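Chitinase (Paenibacillus sp. FPU-7, PDB 5GZT) is a chitinase with two glycoside hydrolase family 18 regions that probably cuts internal beta-1,4 linkages of chitin and chitodextrins. Local coordinates at residues G696-A699 against G700-Y703; V736-K739 against A740-L744. All blocks are in the same frame, centred on the assembly; numbering follows the deposited sequence.

Interaction 1: residues G696-A699 against G700-Y703; sequences GIPA and GITY. With FMT (formic acid), chain J.
Ile-697 sets its two branches against different partners, CG1 against the ring of Tyr-703 and CG2 over the backbone and side chain of Ile-701. CG1 comes to 3.8 Å from Tyr-703 CD1, meeting the ring obliquely. With chi1 at -62°, CG1 lies beside the backbone N and CG2 anti to it; that methyl packs 3.8 Å from Ile-701 CB, and the two isoleucine side chains cross at about a right angle. Pro-698 adds a looser apolar touch, its CB 4.0 Å from Ile-701 CG1.

Between Ile-697 and Tyr-703 the chain makes a type II beta turn from Pro-698 to Ile-701. It is closed by the bond from Ile-701 N to Pro-698 O, 3.1 Å long, with an N-H...O angle of 157°. Gly-700 takes a positive phi, and a side chain there would run into Ala-699 O.

Tyr-703 ends in a hydrogen bond from its OH to O1 of a formic acid molecule, 2.7 Å away and lying at the ring edge, in plane. The formic acid, probably from the crystallisation liquor, is also bonded to Val-694 N. A leucine in place of the tyrosine has no hydroxyl for the formic acid and is likely to leave Ile-697 CG1 with a gap where CD1 now lies.

The turn links strand 692-695 to strand 703-707 in the immunoglobulin-like domain. Ile-697 and Ile-701 both rest on Val-719 of strand 714-723, while Ile-697 also reaches Val-734, and Pro-698 Ile-732, on strand 732-738.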
ATOM      1  N   GLY B 696     -39.655 -16.931  -3.466  1.00 19.22           N
ATOM      2  CA  GLY B 696     -40.733 -16.002  -3.391  1.00 22.31           C
ATOM      3  C   GLY B 696     -41.379 -15.816  -4.744  1.00 24.15           C
ATOM      4  O   GLY B 696     -42.359 -15.122  -4.798  1.00 24.68           O
ATOM      5  N   ILE B 697     -40.879 -16.424  -5.837  1.00 21.14           N
ATOM      6  CA  ILE B 697     -41.533 -16.234  -7.141  1.00 22.51           C
ATOM      7  C   ILE B 697     -42.826 -17.040  -7.031  1.00 22.49           C
ATOM      8  O   ILE B 697     -42.774 -18.146  -6.554  1.00 20.92           O
ATOM      9  CB  ILE B 697     -40.715 -16.841  -8.279  1.00 24.82           C
ATOM     10  CG1 ILE B 697     -39.310 -16.171  -8.419  1.00 26.85           C
ATOM     11  CG2 ILE B 697     -41.483 -16.772  -9.577  1.00 25.94           C
ATOM     12  CD1 ILE B 697     -39.365 -14.753  -8.888  1.00 25.38           C
ATOM     13  N   PRO B 698     -43.981 -16.506  -7.449  1.00 21.81           N
ATOM     14  CA  PRO B 698     -45.263 -17.268  -7.204  1.00 22.91           C
ATOM     15  C   PRO B 698     -45.333 -18.617  -7.860  1.00 24.16           C
ATOM     16  O   PRO B 698     -44.671 -18.858  -8.853  1.00 22.22           O
ATOM     17  CB  PRO B 698     -46.317 -16.360  -7.834  1.00 23.75           C
ATOM     18  CG  PRO B 698     -45.698 -14.976  -7.705  1.00 21.71           C
ATOM     19  CD  PRO B 698     -44.263 -15.180  -7.998  1.00 21.33           C
ATOM     20  N   ALA B 699     -46.165 -19.498  -7.309  1.00 26.60           N
ATOM     21  CA  ALA B 699     -46.217 -20.886  -7.723  1.00 27.34           C
ATOM     22  C   ALA B 699     -46.719 -20.903  -9.168  1.00 25.91           C
ATOM     23  O   ALA B 699     -47.635 -20.105  -9.558  1.00 20.81           O
ATOM     24  CB  ALA B 699     -47.181 -21.687  -6.819  1.00 30.57           C
ATOM     25  N   GLY B 700     -46.028 -21.694  -9.986  1.00 25.41           N
ATOM     26  CA  GLY B 700     -46.430 -21.875 -11.378  1.00 27.31           C
ATOM     27  C   GLY B 700     -45.796 -20.811 -12.289  1.00 30.41           C
ATOM     28  O   GLY B 700     -45.940 -20.949 -13.511  1.00 32.81           O
ATOM     29  N   ILE B 701     -45.059 -19.818 -11.727  1.00 27.04           N
ATOM     30  CA  ILE B 701     -44.340 -18.868 -12.523  1.00 24.27           C
ATOM     31  C   ILE B 701     -42.892 -19.354 -12.652  1.00 24.42           C
ATOM     32  O   ILE B 701     -42.228 -19.620 -11.677  1.00 26.62           O
ATOM     33  CB  ILE B 701     -44.365 -17.469 -11.981  1.00 24.38           C
ATOM     34  CG1 ILE B 701     -45.763 -16.882 -11.770  1.00 24.31           C
ATOM     35  CG2 ILE B 701     -43.586 -16.550 -12.920  1.00 22.69           C
ATOM     36  CD1 ILE B 701     -46.520 -16.799 -13.040  1.00 26.12           C
ATOM     37  N   THR B 702     -42.432 -19.540 -13.878  1.00 23.67           N
ATOM     38  CA  THR B 702     -41.045 -20.031 -14.072  1.00 24.92           C
ATOM     39  C   THR B 702     -40.016 -18.871 -14.153  1.00 19.24           C
ATOM     40  O   THR B 702     -40.356 -17.732 -14.400  1.00 23.03           O
ATOM     41  CB  THR B 702     -40.964 -20.911 -15.293  1.00 24.57           C
ATOM     42  OG1 THR B 702     -41.364 -20.145 -16.424  1.00 26.76           O
ATOM     43  CG2 THR B 702     -41.923 -22.084 -15.085  1.00 32.30           C
ATOM     44  N   TYR B 703     -38.776 -19.172 -13.836  1.00 19.41           N
ATOM     45  CA  TYR B 703     -37.746 -18.164 -13.907  1.00 18.51           C
ATOM     46  C   TYR B 703     -36.467 -18.893 -14.229  1.00 17.84           C
ATOM     47  O   TYR B 703     -36.337 -20.086 -13.979  1.00 18.58           O
ATOM     48  CB  TYR B 703     -37.593 -17.447 -12.546  1.00 17.98           C
ATOM     49  CG  TYR B 703     -37.222 -18.380 -11.430  1.00 18.13           C
ATOM     50  CD1 TYR B 703     -38.204 -19.051 -10.673  1.00 21.30           C
ATOM     51  CD2 TYR B 703     -35.912 -18.597 -11.097  1.00 21.02           C
ATOM     52  CE1 TYR B 703     -37.860 -19.921  -9.641  1.00 20.32           C
ATOM     53  CE2 TYR B 703     -35.563 -19.469 -10.053  1.00 20.69           C
ATOM     54  CZ  TYR B 703     -36.562 -20.083  -9.337  1.00 20.34           C
ATOM     55  OH  TYR B 703     -36.228 -20.925  -8.365  1.00 25.28           O
TER
HETATM   56  C   FMT J4008     -33.878 -22.006  -6.755  1.00 44.97           C
HETATM   57  O1  FMT J4008     -33.620 -21.026  -7.510  1.00 33.18           O
HETATM   58  O2  FMT J4008     -32.965 -22.944  -6.335  1.00 37.89           O

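Interaction 2: residues V736-K739 against A740-L744; sequences VVVK and ASAVL
A single 3-10 turn, residues 740-742, follows the end of strand 732-738 in the immunoglobulin-like domain, and this contact ties the two together. The tie is the bond from Ala-742 N to Lys-739 O, 2.9 Å long with an N-H...O angle of 159°. One step on, Val-743 N makes only a weak bond to Ala-740 O.

The Lys-739 chain bends at chi2 and chi3 and its end leads away from the turn, where NZ forms a salt bridge with Asp-750, whose other carboxylate oxygen accepts a hydrogen bond from Ala-740 N. The same aspartate therefore holds both the lysine ammonium and the backbone N-H of Ala-740. Ser-741 OG, placed between its own backbone N and carbonyl carbon (chi1 71°), passes 3.8 Å from Lys-739 CB and is hydrogen-bonded to Asp-691.

On the buried side, Val-738 and Val-743 both pack on Val-652, and Val-743 also touches Leu-678 of strand 668-678. Ala-742 faces back to the strand end: its methyl CB lies 3.2 Å from Lys-739 O and 3.8 Å from Val-738 CG1.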
ATOM      1  N   VAL B 736     -32.770 -13.570  -3.153  1.00 18.07           N
ATOM      2  CA  VAL B 736     -31.793 -14.131  -4.087  1.00 16.41           C
ATOM      3  C   VAL B 736     -30.520 -14.419  -3.332  1.00 16.12           C
ATOM      4  O   VAL B 736     -29.919 -13.533  -2.769  1.00 16.09           O
ATOM      5  CB  VAL B 736     -31.467 -13.130  -5.241  1.00 17.14           C
ATOM      6  CG1 VAL B 736     -30.506 -13.774  -6.250  1.00 16.48           C
ATOM      7  CG2 VAL B 736     -32.789 -12.802  -5.950  1.00 18.58           C
ATOM      8  N   VAL B 737     -30.122 -15.682  -3.258  1.00 16.33           N
ATOM      9  CA  VAL B 737     -28.850 -15.951  -2.625  1.00 16.74           C
ATOM     10  C   VAL B 737     -27.859 -16.322  -3.750  1.00 17.01           C
ATOM     11  O   VAL B 737     -28.179 -17.150  -4.574  1.00 16.73           O
ATOM     12  CB  VAL B 737     -28.953 -17.153  -1.668  1.00 18.43           C
ATOM     13  CG1 VAL B 737     -27.565 -17.597  -1.254  1.00 17.99           C
ATOM     14  CG2 VAL B 737     -29.866 -16.805  -0.434  1.00 20.06           C
ATOM     15  N   VAL B 738     -26.686 -15.690  -3.735  1.00 17.67           N
ATOM     16  CA  VAL B 738     -25.611 -15.996  -4.654  1.00 17.65           C
ATOM     17  C   VAL B 738     -24.656 -16.947  -3.966  1.00 16.84           C
ATOM     18  O   VAL B 738     -23.998 -16.590  -2.969  1.00 16.79           O
ATOM     19  CB  VAL B 738     -24.862 -14.714  -5.063  1.00 17.48           C
ATOM     20  CG1 VAL B 738     -23.823 -15.005  -6.138  1.00 16.97           C
ATOM     21  CG2 VAL B 738     -25.827 -13.725  -5.631  1.00 18.23           C
ATOM     22  N   LYS B 739     -24.602 -18.159  -4.475  1.00 17.20           N
ATOM     23  CA  LYS B 739     -23.870 -19.203  -3.748  1.00 20.68           C
ATOM     24  C   LYS B 739     -22.394 -19.044  -3.941  1.00 20.64           C
ATOM     25  O   LYS B 739     -21.956 -18.422  -4.936  1.00 18.40           O
ATOM     26  CB  LYS B 739     -24.269 -20.586  -4.239  1.00 21.53           C
ATOM     27  CG  LYS B 739     -25.727 -20.857  -4.186  1.00 24.50           C
ATOM     28  CD  LYS B 739     -26.259 -21.115  -2.816  1.00 27.33           C
ATOM     29  CE  LYS B 739     -25.967 -22.541  -2.357  1.00 32.90           C
ATOM     30  NZ  LYS B 739     -26.038 -22.563  -0.848  1.00 33.99           N
ATOM     31  N   ALA B 740     -21.623 -19.625  -2.995  1.00 21.78           N
ATOM     32  CA  ALA B 740     -20.166 -19.714  -3.075  1.00 19.94           C
ATOM     33  C   ALA B 740     -19.733 -20.281  -4.442  1.00 17.93           C
ATOM     34  O   ALA B 740     -18.732 -19.870  -4.998  1.00 21.22           O
ATOM     35  CB  ALA B 740     -19.586 -20.552  -1.931  1.00 21.81           C
ATOM     36  N   SER B 741     -20.467 -21.218  -4.965  1.00 17.98           N
ATOM     37  CA  SER B 741     -20.117 -21.861  -6.241  1.00 17.97           C
ATOM     38  C   SER B 741     -20.237 -20.912  -7.443  1.00 17.26           C
ATOM     39  O   SER B 741     -19.726 -21.227  -8.507  1.00 13.76           O
ATOM     40  CB  SER B 741     -20.967 -23.081  -6.422  1.00 19.39           C
ATOM     41  OG  SER B 741     -22.328 -22.694  -6.706  1.00 17.65           O
ATOM     42  N   ALA B 742     -20.888 -19.747  -7.278  1.00 16.90           N
ATOM     43  CA  ALA B 742     -21.077 -18.798  -8.411  1.00 16.36           C
ATOM     44  C   ALA B 742     -19.845 -18.044  -8.774  1.00 17.45           C
ATOM     45  O   ALA B 742     -19.775 -17.553  -9.882  1.00 16.78           O
ATOM     46  CB  ALA B 742     -22.192 -17.779  -8.098  1.00 18.41           C
ATOM     47  N   VAL B 743     -18.893 -17.900  -7.841  1.00 16.14           N
ATOM     48  CA  VAL B 743     -17.799 -16.935  -8.021  1.00 17.01           C
ATOM     49  C   VAL B 743     -16.473 -17.668  -8.315  1.00 17.68           C
ATOM     50  O   VAL B 743     -16.343 -18.855  -8.098  1.00 15.97           O
ATOM     51  CB  VAL B 743     -17.612 -16.014  -6.812  1.00 17.81           C
ATOM     52  CG1 VAL B 743     -18.913 -15.196  -6.602  1.00 20.32           C
ATOM     53  CG2 VAL B 743     -17.281 -16.792  -5.528  1.00 19.53           C
ATOM     54  N   LEU B 744     -15.518 -16.882  -8.755  1.00 17.34           N
ATOM     55  CA  LEU B 744     -14.217 -17.279  -9.204  1.00 17.41           C
ATOM     56  C   LEU B 744     -13.285 -17.420  -8.014  1.00 16.95           C
ATOM     57  O   LEU B 744     -12.371 -18.182  -8.071  1.00 19.66           O
ATOM     58  CB  LEU B 744     -13.665 -16.161 -10.175  1.00 16.85           C
ATOM     59  CG  LEU B 744     -14.317 -16.170 -11.565  1.00 16.98           C
ATOM     60  CD1 LEU B 744     -13.830 -15.020 -12.467  1.00 16.84           C
ATOM     61  CD2 LEU B 744     -14.115 -17.454 -12.289  1.00 15.67           C
TER

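Both interactions belong to the immunoglobulin-like domain that comes between the two family 18 regions in the sequence. Interaction 1 comes first along the chain, in the loop after strand 692-695; interaction 2 follows at the end of strand 732-738. These two strands are antiparallel neighbours in one mixed sheet, so a turn leaving the first strand and a turn leaving the second fall toward opposite ends of the pair. The centres are 21 Å apart, and the nearest atoms about 7 Å, without touching. Interaction 2 also reaches residues of the first family 18 region: Leu-744 touches Arg-579 and Trp-581, and its O is hydrogen-bonded to Tyr-607 OH.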